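Local coordinates for protein CELL division inhibitor (Pyrococcus furiosus, PDB 1G3Q) that probably binds and hydrolyses ATP as a MinD-type cell division ATPase, and is captured here with ADP and a magnesium ion, at residues Ile5-Gly10 with Thr17-Asn22; Asp118-Leu123 with Met128-Ser133; Phe168-Tyr173 with Glu183-Val188. All coordinates share one frame; numbering follows the deposited sequence.

How the contacts relate
The three contacts follow one another along the chain and all belong to the layered alpha-beta-alpha P-loop fold. Contact 1 joins strand 3-8 to helix 16-29 near the centre of the molecule. Contact 2, its centre about 10 Å away, lies where the neighbouring strand 114-118 runs out into helix 125-131; T17 and S6 of contact 1 are probably hydrogen-bonded to D118 and M131 of contact 2. Contact 3, on strand 164-173 and helix 182-189, is centred about 15 Å from contact 1 and about 21 Å from contact 2. It shares the sheet and ADP with contact 1: contact 1 grips the phosphates, and contact 3 reads the adenine.

Contact 1: residues Ile5-Gly10 with Thr17-Asn22; sequences ISIVSG and TTVTAN. With MG (magnesium ion), chain B; ADP (adenosine-5'-diphosphate), chain C.
I7 lies across V19 and T20, and the flat group nearby is the adenine of ADP: on one face T18 CG2 stands over the rim of the five-membered ring, near N7, with CB off beyond C8, and R172 lies on the other side. This is the strand-loop-helix of the P-loop, whose lysine-led KGGTGKT run is the deviant Walker A motif of MinD relatives. I7 CG1 lies 3.3 Å from T20 OG1, and I7 CG2 reaches V19 CG1 at 4.2 Å. Beta-branched side chains suit the spot, because they carry their bulk close to the backbone where strand and helix come close. T20 OG1 bonds to K16 O, so its polar need is met within the helix while I7 packs against the same oxygen.

One turn earlier the helix faces the phosphates. T17 N donates to ADP O3B at 2.8 Å, nearly straight at 165°. With chi1 at -64°, T17 OG1 stands beside that same N and binds magnesium at 2.1 Å; ADP O3B and four waters complete six ligands. T17 OG1 also probably bonds to D118, consistent with a second-shell role for the aspartate. Two bonds hold ADP O2A, from T18 N at 2.9 Å and from T18 OG1 at 2.8 Å; the threonine hydroxyl adds a side-chain donor to the backbone N-H.

Strand 3-8 runs between strands 114-118 and 136-141, with I7 also touching L138 and V140. L46 of helix 46-49 meets T17 and T20, while F226 of helix 221-235 packs on T18 and V19.

Contact 2: residues Asp118-Leu123 with Met128-Ser133; sequences DCPAGL and MSAMLS
M128 begins the contact with L123, in the loop and helix that follow strand 114-118 of the P-loop fold; D118, at the strand's end, is consistent with the Walker B aspartate of the family. M128 CG comes within 3.1 Å of L123 O, and the bend at chi2 (-61°) brings SD to L123 CD2 at 3.9 Å. A flexible thioether suits this partly open edge, where its bent chain lies against L123.

At A130 the helix needs a small residue: its CB sits 3.7 Å from C119 SG and 3.9 Å from P120 CD, which leaves little room for anything longer. M131 follows the loop further. Its CG lies against C119 SG, and the turn at chi3, -73°, swings CE to 3.2 Å from G122 O, a buried carbonyl with no polar partner. G122 itself has backbone angles that would press a CB against the preceding carbonyl, so glycine belongs there. M131 O takes a bond from S6, tying the helix end to strand 3-8. S133 closes the turn: its OG donates to S129 O at 2.8 Å, lying in the carbonyl plane at a C=O...donor angle of 153°.

Contact 3: residues Phe168-Tyr173 with Glu183-Val188; sequences FVLNRY and EAAEDV. With ADP (adenosine-5'-diphosphate), chain C.
F168 and L170 point from the strand toward helix 183-188 and rest on A185 and E186. The phenylalanine brings the edge of its ring, its chi1 of 78° turning the CZ end to the helix, where CZ lies 3.5 Å from E186 CA. L170 CD2 touches A185 CB at 4.1 Å. Alanine suits the helix face because its short side chain admits both large residues, while the carboxylate of E186 goes past the ring to bond with L193 N.

N171 lies on the other face of the strand, beside the ADP base. Its CG is anti to the backbone N (chi1 -173°), which extends the amide to the adenine: OD1 accepts from ADP N6 at 2.8 Å, and ND2 donates to ADP N7 at 2.9 Å. Asparagine offers one acceptor and one donor, matching the amino group and ring nitrogen that mark adenine, and ND2 also bonds to T14 O of the P-loop.

R172, at a corner with positive phi, turns one face of its guanidinium to the nucleotide, with NH1 3.3 Å from ADP O4' and ADP C4 3.6 Å above the plane, offset toward its rim. E199 fixes it through a salt bridge to NE. With an alanine here, the flat face against ADP O4' and C4 is gone, and E199 would probably be left without this charged mate.

Strand 164-173, helix 182-189 and strand 193-198 form a beta-alpha-beta unit, the strand and helix segments running at 139° to each other. Strand 164-173 lies between strands 136-141 and 193-198, and F168 reaches side chains of both.

Contact 1: residues Ile5-Gly10 with Thr17-Asn22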
loop_
_atom_site.group_PDB
_atom_site.type_symbol
_atom_site.label_atom_id
_atom_site.label_comp_id
_atom_site.label_asym_id
_atom_site.label_seq_id
_atom_site.Cartn_x
_atom_site.Cartn_y
_atom_site.Cartn_z
ATOM N N ILE A 5 1.546 -7.769 3.648
ATOM C CA ILE A 5 0.978 -7.584 2.325
ATOM C C ILE A 5 1.605 -6.437 1.537
ATOM O O ILE A 5 1.610 -5.288 1.987
ATOM C CB ILE A 5 -0.535 -7.313 2.433
ATOM C CG1 ILE A 5 -1.199 -8.400 3.287
ATOM C CG2 ILE A 5 -1.148 -7.249 1.047
ATOM C CD1 ILE A 5 -2.693 -8.175 3.521
ATOM N N SER A 6 2.125 -6.752 0.356
ATOM C CA SER A 6 2.727 -5.736 -0.498
ATOM C C SER A 6 1.650 -5.124 -1.391
ATOM O O SER A 6 0.916 -5.841 -2.073
ATOM C CB SER A 6 3.831 -6.349 -1.366
ATOM O OG SER A 6 4.880 -6.869 -0.566
ATOM N N ILE A 7 1.553 -3.797 -1.369
ATOM C CA ILE A 7 0.579 -3.069 -2.181
ATOM C C ILE A 7 1.379 -2.674 -3.414
ATOM O O ILE A 7 2.241 -1.804 -3.342
ATOM C CB ILE A 7 0.079 -1.805 -1.450
ATOM C CG1 ILE A 7 -0.387 -2.175 -0.037
ATOM C CG2 ILE A 7 -1.059 -1.160 -2.230
ATOM C CD1 ILE A 7 -1.467 -3.246 0.007
ATOM N N VAL A 8 1.079 -3.306 -4.545
ATOM C CA VAL A 8 1.855 -3.082 -5.763
ATOM C C VAL A 8 1.095 -2.658 -7.009
ATOM O O VAL A 8 -0.134 -2.645 -7.038
ATOM C CB VAL A 8 2.630 -4.369 -6.113
ATOM C CG1 VAL A 8 3.363 -4.883 -4.879
ATOM C CG2 VAL A 8 1.659 -5.437 -6.622
ATOM N N SER A 9 1.856 -2.324 -8.048
ATOM C CA SER A 9 1.282 -1.912 -9.321
ATOM C C SER A 9 2.310 -1.932 -10.442
ATOM O O SER A 9 3.521 -1.937 -10.198
ATOM C CB SER A 9 0.692 -0.508 -9.218
ATOM O OG SER A 9 0.082 -0.140 -10.442
ATOM N N GLY A 10 1.815 -1.941 -11.674
ATOM C CA GLY A 10 2.695 -1.934 -12.824
ATOM C C GLY A 10 3.081 -0.507 -13.155
ATOM O O GLY A 10 4.106 -0.260 -13.786
ATOM N N THR A 17 -0.361 4.301 -2.560
ATOM C CA THR A 17 -0.320 4.966 -1.264
ATOM C C THR A 17 -1.726 5.158 -0.712
ATOM O O THR A 17 -1.962 4.965 0.484
ATOM C CB THR A 17 0.405 6.317 -1.366
ATOM O OG1 THR A 17 1.765 6.074 -1.727
ATOM C CG2 THR A 17 0.388 7.050 -0.021
ATOM N N THR A 18 -2.658 5.516 -1.593
ATOM C CA THR A 18 -4.051 5.725 -1.208
ATOM C C THR A 18 -4.674 4.434 -0.668
ATOM O O THR A 18 -5.376 4.447 0.347
ATOM C CB THR A 18 -4.888 6.225 -2.403
ATOM O OG1 THR A 18 -4.379 7.489 -2.851
ATOM C CG2 THR A 18 -6.347 6.391 -2.005
ATOM N N VAL A 19 -4.423 3.321 -1.349
ATOM C CA VAL A 19 -4.956 2.041 -0.901
ATOM C C VAL A 19 -4.285 1.649 0.415
ATOM O O VAL A 19 -4.953 1.221 1.351
ATOM C CB VAL A 19 -4.727 0.938 -1.962
ATOM C CG1 VAL A 19 -5.076 -0.435 -1.393
ATOM C CG2 VAL A 19 -5.594 1.220 -3.174
ATOM N N THR A 20 -2.966 1.810 0.493
ATOM C CA THR A 20 -2.246 1.469 1.718
ATOM C C THR A 20 -2.822 2.227 2.916
ATOM O O THR A 20 -3.149 1.630 3.941
ATOM C CB THR A 20 -0.743 1.818 1.620
ATOM O OG1 THR A 20 -0.148 1.113 0.521
ATOM C CG2 THR A 20 -0.031 1.424 2.909
ATOM N N ALA A 21 -2.930 3.546 2.780
ATOM C CA ALA A 21 -3.449 4.397 3.848
ATOM C C ALA A 21 -4.898 4.090 4.237
ATOM O O ALA A 21 -5.199 3.914 5.418
ATOM C CB ALA A 21 -3.317 5.867 3.453
ATOM N N ASN A 22 -5.796 4.029 3.257
ATOM C CA ASN A 22 -7.198 3.750 3.562
ATOM C C ASN A 22 -7.429 2.344 4.111
ATOM O O ASN A 22 -8.208 2.162 5.048
ATOM C CB ASN A 22 -8.082 3.980 2.333
ATOM C CG ASN A 22 -8.339 5.457 2.069
ATOM O OD1 ASN A 22 -7.561 6.127 1.387
ATOM N ND2 ASN A 22 -9.425 5.973 2.627
HETATM MG MG MG B . 2.648 6.398 -3.661
HETATM P PB ADP C . 0.570 6.011 -6.240
HETATM O O1B ADP C . 1.610 6.702 -6.974
HETATM O O2B ADP C . 0.175 4.791 -6.962
HETATM O O3B ADP C . 0.895 5.649 -4.657
HETATM P PA ADP C . -1.422 7.665 -5.099
HETATM O O1A ADP C . -0.653 8.688 -4.481
HETATM O O2A ADP C . -2.002 6.734 -4.168
HETATM O O3A ADP C . -0.685 6.916 -6.193
HETATM O "O5'" ADP C . -2.543 8.367 -5.815
HETATM C "C5'" ADP C . -2.334 9.403 -6.849
HETATM C "C4'" ADP C . -3.293 10.530 -6.707
HETATM O "O4'" ADP C . -4.630 10.156 -7.147
HETATM C "C3'" ADP C . -3.489 11.022 -5.308
HETATM O "O3'" ADP C . -3.455 12.447 -5.271
HETATM C "C2'" ADP C . -4.835 10.538 -4.862
HETATM O "O2'" ADP C . -5.531 11.385 -3.950
HETATM C "C1'" ADP C . -5.612 10.381 -6.099
HETATM N N9 ADP C . -6.481 9.172 -6.124
HETATM C C8 ADP C . -6.209 7.805 -5.960
HETATM N N7 ADP C . -7.236 7.010 -6.046
HETATM C C5 ADP C . -8.281 7.874 -6.284
HETATM C C6 ADP C . -9.676 7.661 -6.475
HETATM N N6 ADP C . -10.170 6.423 -6.437
HETATM N N1 ADP C . -10.491 8.773 -6.700
HETATM C C2 ADP C . -9.959 10.033 -6.733
HETATM N N3 ADP C . -8.646 10.324 -6.560
HETATM C C4 ADP C . -7.854 9.205 -6.339
HETATM O O HOH W 1 1.964 8.693 -3.682
HETATM O O HOH W 2 3.616 4.173 -3.611
HETATM O O HOH W 3 4.016 6.882 -5.690
HETATM O O HOH W 4 4.595 7.161 -2.552
#

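Contact 2: residues Asp118-Leu123 with Met128-Ser133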
loop_
_atom_site.group_PDB
_atom_site.type_symbol
_atom_site.label_atom_id
_atom_site.label_comp_id
_atom_site.label_asym_id
_atom_site.label_seq_id
_atom_site.Cartn_x
_atom_site.Cartn_y
_atom_site.Cartn_z
ATOM N N ASP A 118 3.639 -0.008 1.205
ATOM C CA ASP A 118 3.366 0.878 0.080
ATOM C C ASP A 118 4.615 0.759 -0.792
ATOM O O ASP A 118 5.693 1.198 -0.399
ATOM C CB ASP A 118 3.203 2.313 0.588
ATOM C CG ASP A 118 2.802 3.286 -0.507
ATOM O OD1 ASP A 118 2.621 2.858 -1.671
ATOM O OD2 ASP A 118 2.667 4.488 -0.188
ATOM N N CYS A 119 4.472 0.159 -1.967
ATOM C CA CYS A 119 5.618 -0.035 -2.852
ATOM C C CYS A 119 5.681 0.889 -4.052
ATOM O O CYS A 119 4.664 1.389 -4.528
ATOM C CB CYS A 119 5.638 -1.473 -3.392
ATOM S SG CYS A 119 5.615 -2.784 -2.161
ATOM N N PRO A 120 6.898 1.161 -4.538
ATOM C CA PRO A 120 6.993 2.022 -5.713
ATOM C C PRO A 120 6.568 1.069 -6.830
ATOM O O PRO A 120 6.615 -0.148 -6.649
ATOM C CB PRO A 120 8.479 2.373 -5.770
ATOM C CG PRO A 120 9.139 1.186 -5.147
ATOM C CD PRO A 120 8.231 0.863 -3.983
ATOM N N ALA A 121 6.143 1.597 -7.968
ATOM C CA ALA A 121 5.714 0.734 -9.060
ATOM C C ALA A 121 6.890 0.208 -9.874
ATOM O O ALA A 121 8.015 0.687 -9.747
ATOM C CB ALA A 121 4.762 1.492 -9.967
ATOM N N GLY A 122 6.624 -0.798 -10.700
ATOM C CA GLY A 122 7.665 -1.333 -11.557
ATOM C C GLY A 122 8.401 -2.571 -11.096
ATOM O O GLY A 122 7.996 -3.255 -10.153
ATOM N N LEU A 123 9.511 -2.846 -11.776
ATOM C CA LEU A 123 10.319 -4.016 -11.488
ATOM C C LEU A 123 11.790 -3.698 -11.247
ATOM O O LEU A 123 12.623 -4.604 -11.226
ATOM C CB LEU A 123 10.187 -5.015 -12.640
ATOM C CG LEU A 123 8.766 -5.515 -12.917
ATOM C CD1 LEU A 123 8.730 -6.219 -14.262
ATOM C CD2 LEU A 123 8.313 -6.450 -11.798
ATOM N N MET A 128 11.369 -3.960 -6.528
ATOM C CA MET A 128 11.505 -5.377 -6.207
ATOM C C MET A 128 11.829 -5.608 -4.735
ATOM O O MET A 128 11.268 -6.505 -4.105
ATOM C CB MET A 128 12.591 -6.017 -7.074
ATOM C CG MET A 128 12.244 -6.125 -8.550
ATOM S SD MET A 128 10.777 -7.132 -8.874
ATOM C CE MET A 128 11.242 -8.673 -8.119
ATOM N N SER A 129 12.735 -4.800 -4.192
ATOM C CA SER A 129 13.131 -4.929 -2.791
ATOM C C SER A 129 11.943 -4.745 -1.851
ATOM O O SER A 129 11.823 -5.437 -0.843
ATOM C CB SER A 129 14.207 -3.897 -2.448
ATOM O OG SER A 129 15.348 -4.068 -3.266
ATOM N N ALA A 130 11.070 -3.805 -2.189
ATOM C CA ALA A 130 9.900 -3.529 -1.369
ATOM C C ALA A 130 8.868 -4.641 -1.516
ATOM O O ALA A 130 8.440 -5.233 -0.525
ATOM C CB ALA A 130 9.288 -2.181 -1.766
ATOM N N MET A 131 8.476 -4.934 -2.752
ATOM C CA MET A 131 7.482 -5.972 -3.003
ATOM C C MET A 131 7.890 -7.316 -2.413
ATOM O O MET A 131 7.063 -8.016 -1.827
ATOM C CB MET A 131 7.238 -6.131 -4.507
ATOM C CG MET A 131 6.710 -4.876 -5.185
ATOM S SD MET A 131 6.249 -5.167 -6.901
ATOM C CE MET A 131 7.886 -5.311 -7.657
ATOM N N LEU A 132 9.164 -7.670 -2.563
ATOM C CA LEU A 132 9.660 -8.942 -2.053
ATOM C C LEU A 132 9.786 -8.993 -0.537
ATOM O O LEU A 132 10.210 -10.012 0.022
ATOM C CB LEU A 132 11.003 -9.290 -2.698
ATOM C CG LEU A 132 10.928 -9.636 -4.190
ATOM C CD1 LEU A 132 12.326 -9.913 -4.728
ATOM C CD2 LEU A 132 10.035 -10.848 -4.386
ATOM N N SER A 133 9.427 -7.898 0.128
ATOM C CA SER A 133 9.474 -7.849 1.586
ATOM C C SER A 133 8.168 -8.412 2.139
ATOM O O SER A 133 8.054 -8.675 3.338
ATOM C CB SER A 133 9.657 -6.409 2.083
ATOM O OG SER A 133 10.953 -5.915 1.788
#

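Contact 3: residues Phe168-Tyr173 with Glu183-Val188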
loop_
_atom_site.group_PDB
_atom_site.type_symbol
_atom_site.label_atom_id
_atom_site.label_comp_id
_atom_site.label_asym_id
_atom_site.label_seq_id
_atom_site.Cartn_x
_atom_site.Cartn_y
_atom_site.Cartn_z
ATOM N N PHE A 168 -6.742 -8.345 -6.986
ATOM C CA PHE A 168 -6.477 -6.966 -7.363
ATOM C C PHE A 168 -7.601 -5.993 -7.034
ATOM O O PHE A 168 -8.743 -6.387 -6.789
ATOM C CB PHE A 168 -6.139 -6.885 -8.859
ATOM C CG PHE A 168 -7.337 -6.968 -9.773
ATOM C CD1 PHE A 168 -7.834 -5.825 -10.394
ATOM C CD2 PHE A 168 -7.952 -8.191 -10.035
ATOM C CE1 PHE A 168 -8.922 -5.895 -11.265
ATOM C CE2 PHE A 168 -9.041 -8.273 -10.905
ATOM C CZ PHE A 168 -9.527 -7.123 -11.521
ATOM N N VAL A 169 -7.245 -4.713 -7.019
ATOM C CA VAL A 169 -8.185 -3.638 -6.750
ATOM C C VAL A 169 -8.268 -2.795 -8.013
ATOM O O VAL A 169 -7.242 -2.397 -8.568
ATOM C CB VAL A 169 -7.695 -2.732 -5.591
ATOM C CG1 VAL A 169 -8.637 -1.543 -5.422
ATOM C CG2 VAL A 169 -7.613 -3.535 -4.298
ATOM N N LEU A 170 -9.485 -2.541 -8.479
ATOM C CA LEU A 170 -9.679 -1.722 -9.668
ATOM C C LEU A 170 -9.964 -0.323 -9.148
ATOM O O LEU A 170 -11.095 -0.003 -8.788
ATOM C CB LEU A 170 -10.866 -2.231 -10.490
ATOM C CG LEU A 170 -11.141 -1.511 -11.813
ATOM C CD1 LEU A 170 -9.944 -1.666 -12.745
ATOM C CD2 LEU A 170 -12.392 -2.097 -12.455
ATOM N N ASN A 171 -8.930 0.506 -9.104
ATOM C CA ASN A 171 -9.068 1.859 -8.589
ATOM C C ASN A 171 -9.349 2.916 -9.651
ATOM O O ASN A 171 -9.057 2.731 -10.835
ATOM C CB ASN A 171 -7.811 2.226 -7.792
ATOM C CG ASN A 171 -7.936 3.562 -7.086
ATOM O OD1 ASN A 171 -8.986 3.883 -6.529
ATOM N ND2 ASN A 171 -6.859 4.340 -7.092
ATOM N N ARG A 172 -9.935 4.024 -9.204
ATOM C CA ARG A 172 -10.266 5.150 -10.065
ATOM C C ARG A 172 -11.247 4.779 -11.175
ATOM O O ARG A 172 -11.161 5.287 -12.294
ATOM C CB ARG A 172 -8.980 5.732 -10.652
ATOM C CG ARG A 172 -7.864 5.813 -9.618
ATOM C CD ARG A 172 -6.816 6.842 -9.967
ATOM N NE ARG A 172 -7.356 8.200 -9.964
ATOM C CZ ARG A 172 -6.611 9.294 -10.074
ATOM N NH1 ARG A 172 -5.296 9.189 -10.188
ATOM N NH2 ARG A 172 -7.180 10.492 -10.081
ATOM N N TYR A 173 -12.188 3.897 -10.858
ATOM C CA TYR A 173 -13.178 3.479 -11.840
ATOM C C TYR A 173 -14.263 4.539 -11.983
ATOM O O TYR A 173 -14.813 5.015 -10.992
ATOM C CB TYR A 173 -13.817 2.150 -11.432
ATOM C CG TYR A 173 -14.818 1.645 -12.446
ATOM C CD1 TYR A 173 -14.406 1.228 -13.712
ATOM C CD2 TYR A 173 -16.181 1.622 -12.157
ATOM C CE1 TYR A 173 -15.329 0.802 -14.669
ATOM C CE2 TYR A 173 -17.113 1.198 -13.107
ATOM C CZ TYR A 173 -16.679 0.791 -14.359
ATOM O OH TYR A 173 -17.593 0.373 -15.297
ATOM N N GLU A 183 -15.963 -6.574 -14.523
ATOM C CA GLU A 183 -16.062 -7.958 -14.977
ATOM C C GLU A 183 -15.011 -8.246 -16.049
ATOM O O GLU A 183 -14.368 -9.294 -16.033
ATOM C CB GLU A 183 -17.466 -8.241 -15.520
ATOM C CG GLU A 183 -17.781 -9.720 -15.685
ATOM C CD GLU A 183 -19.222 -9.969 -16.105
ATOM O OE1 GLU A 183 -20.142 -9.536 -15.374
ATOM O OE2 GLU A 183 -19.434 -10.600 -17.163
ATOM N N ALA A 184 -14.831 -7.302 -16.969
ATOM C CA ALA A 184 -13.854 -7.447 -18.043
ATOM C C ALA A 184 -12.432 -7.291 -17.513
ATOM O O ALA A 184 -11.508 -7.960 -17.977
ATOM C CB ALA A 184 -14.117 -6.415 -19.130
ATOM N N ALA A 185 -12.259 -6.400 -16.542
ATOM C CA ALA A 185 -10.944 -6.171 -15.955
ATOM C C ALA A 185 -10.471 -7.436 -15.251
ATOM O O ALA A 185 -9.302 -7.804 -15.342
ATOM C CB ALA A 185 -11.003 -5.009 -14.969
ATOM N N GLU A 186 -11.383 -8.098 -14.547
ATOM C CA GLU A 186 -11.040 -9.324 -13.839
ATOM C C GLU A 186 -10.675 -10.403 -14.849
ATOM O O GLU A 186 -9.735 -11.169 -14.640
ATOM C CB GLU A 186 -12.213 -9.796 -12.979
ATOM C CG GLU A 186 -11.930 -11.066 -12.193
ATOM C CD GLU A 186 -13.059 -11.431 -11.248
ATOM O OE1 GLU A 186 -14.203 -11.607 -11.723
ATOM O OE2 GLU A 186 -12.807 -11.542 -10.030
ATOM N N ASP A 187 -11.423 -10.452 -15.945
ATOM C CA ASP A 187 -11.180 -11.428 -17.000
ATOM C C ASP A 187 -9.766 -11.244 -17.545
ATOM O O ASP A 187 -9.114 -12.209 -17.941
ATOM C CB ASP A 187 -12.213 -11.252 -18.122
ATOM C CG ASP A 187 -12.032 -12.252 -19.259
ATOM O OD1 ASP A 187 -11.907 -13.464 -18.981
ATOM O OD2 ASP A 187 -12.025 -11.824 -20.434
ATOM N N VAL A 188 -9.292 -10.002 -17.546
ATOM C CA VAL A 188 -7.954 -9.685 -18.037
ATOM C C VAL A 188 -6.866 -9.995 -17.014
ATOM O O VAL A 188 -5.876 -10.653 -17.329
ATOM C CB VAL A 188 -7.840 -8.191 -18.417
ATOM C CG1 VAL A 188 -6.402 -7.850 -18.775
ATOM C CG2 VAL A 188 -8.763 -7.879 -19.580
HETATM P PB ADP C . 0.570 6.011 -6.240
HETATM O O1B ADP C . 1.610 6.702 -6.974
HETATM O O2B ADP C . 0.175 4.791 -6.962
HETATM O O3B ADP C . 0.895 5.649 -4.657
HETATM P PA ADP C . -1.422 7.665 -5.099
HETATM O O1A ADP C . -0.653 8.688 -4.481
HETATM O O2A ADP C . -2.002 6.734 -4.168
HETATM O O3A ADP C . -0.685 6.916 -6.193
HETATM O "O5'" ADP C . -2.543 8.367 -5.815
HETATM C "C5'" ADP C . -2.334 9.403 -6.849
HETATM C "C4'" ADP C . -3.293 10.530 -6.707
HETATM O "O4'" ADP C . -4.630 10.156 -7.147
HETATM C "C3'" ADP C . -3.489 11.022 -5.308
HETATM O "O3'" ADP C . -3.455 12.447 -5.271
HETATM C "C2'" ADP C . -4.835 10.538 -4.862
HETATM O "O2'" ADP C . -5.531 11.385 -3.950
HETATM C "C1'" ADP C . -5.612 10.381 -6.099
HETATM N N9 ADP C . -6.481 9.172 -6.124
HETATM C C8 ADP C . -6.209 7.805 -5.960
HETATM N N7 ADP C . -7.236 7.010 -6.046
HETATM C C5 ADP C . -8.281 7.874 -6.284
HETATM C C6 ADP C . -9.676 7.661 -6.475
HETATM N N6 ADP C . -10.170 6.423 -6.437
HETATM N N1 ADP C . -10.491 8.773 -6.700
HETATM C C2 ADP C . -9.959 10.033 -6.733
HETATM N N3 ADP C . -8.646 10.324 -6.560
HETATM C C4 ADP C . -7.854 9.205 -6.339
#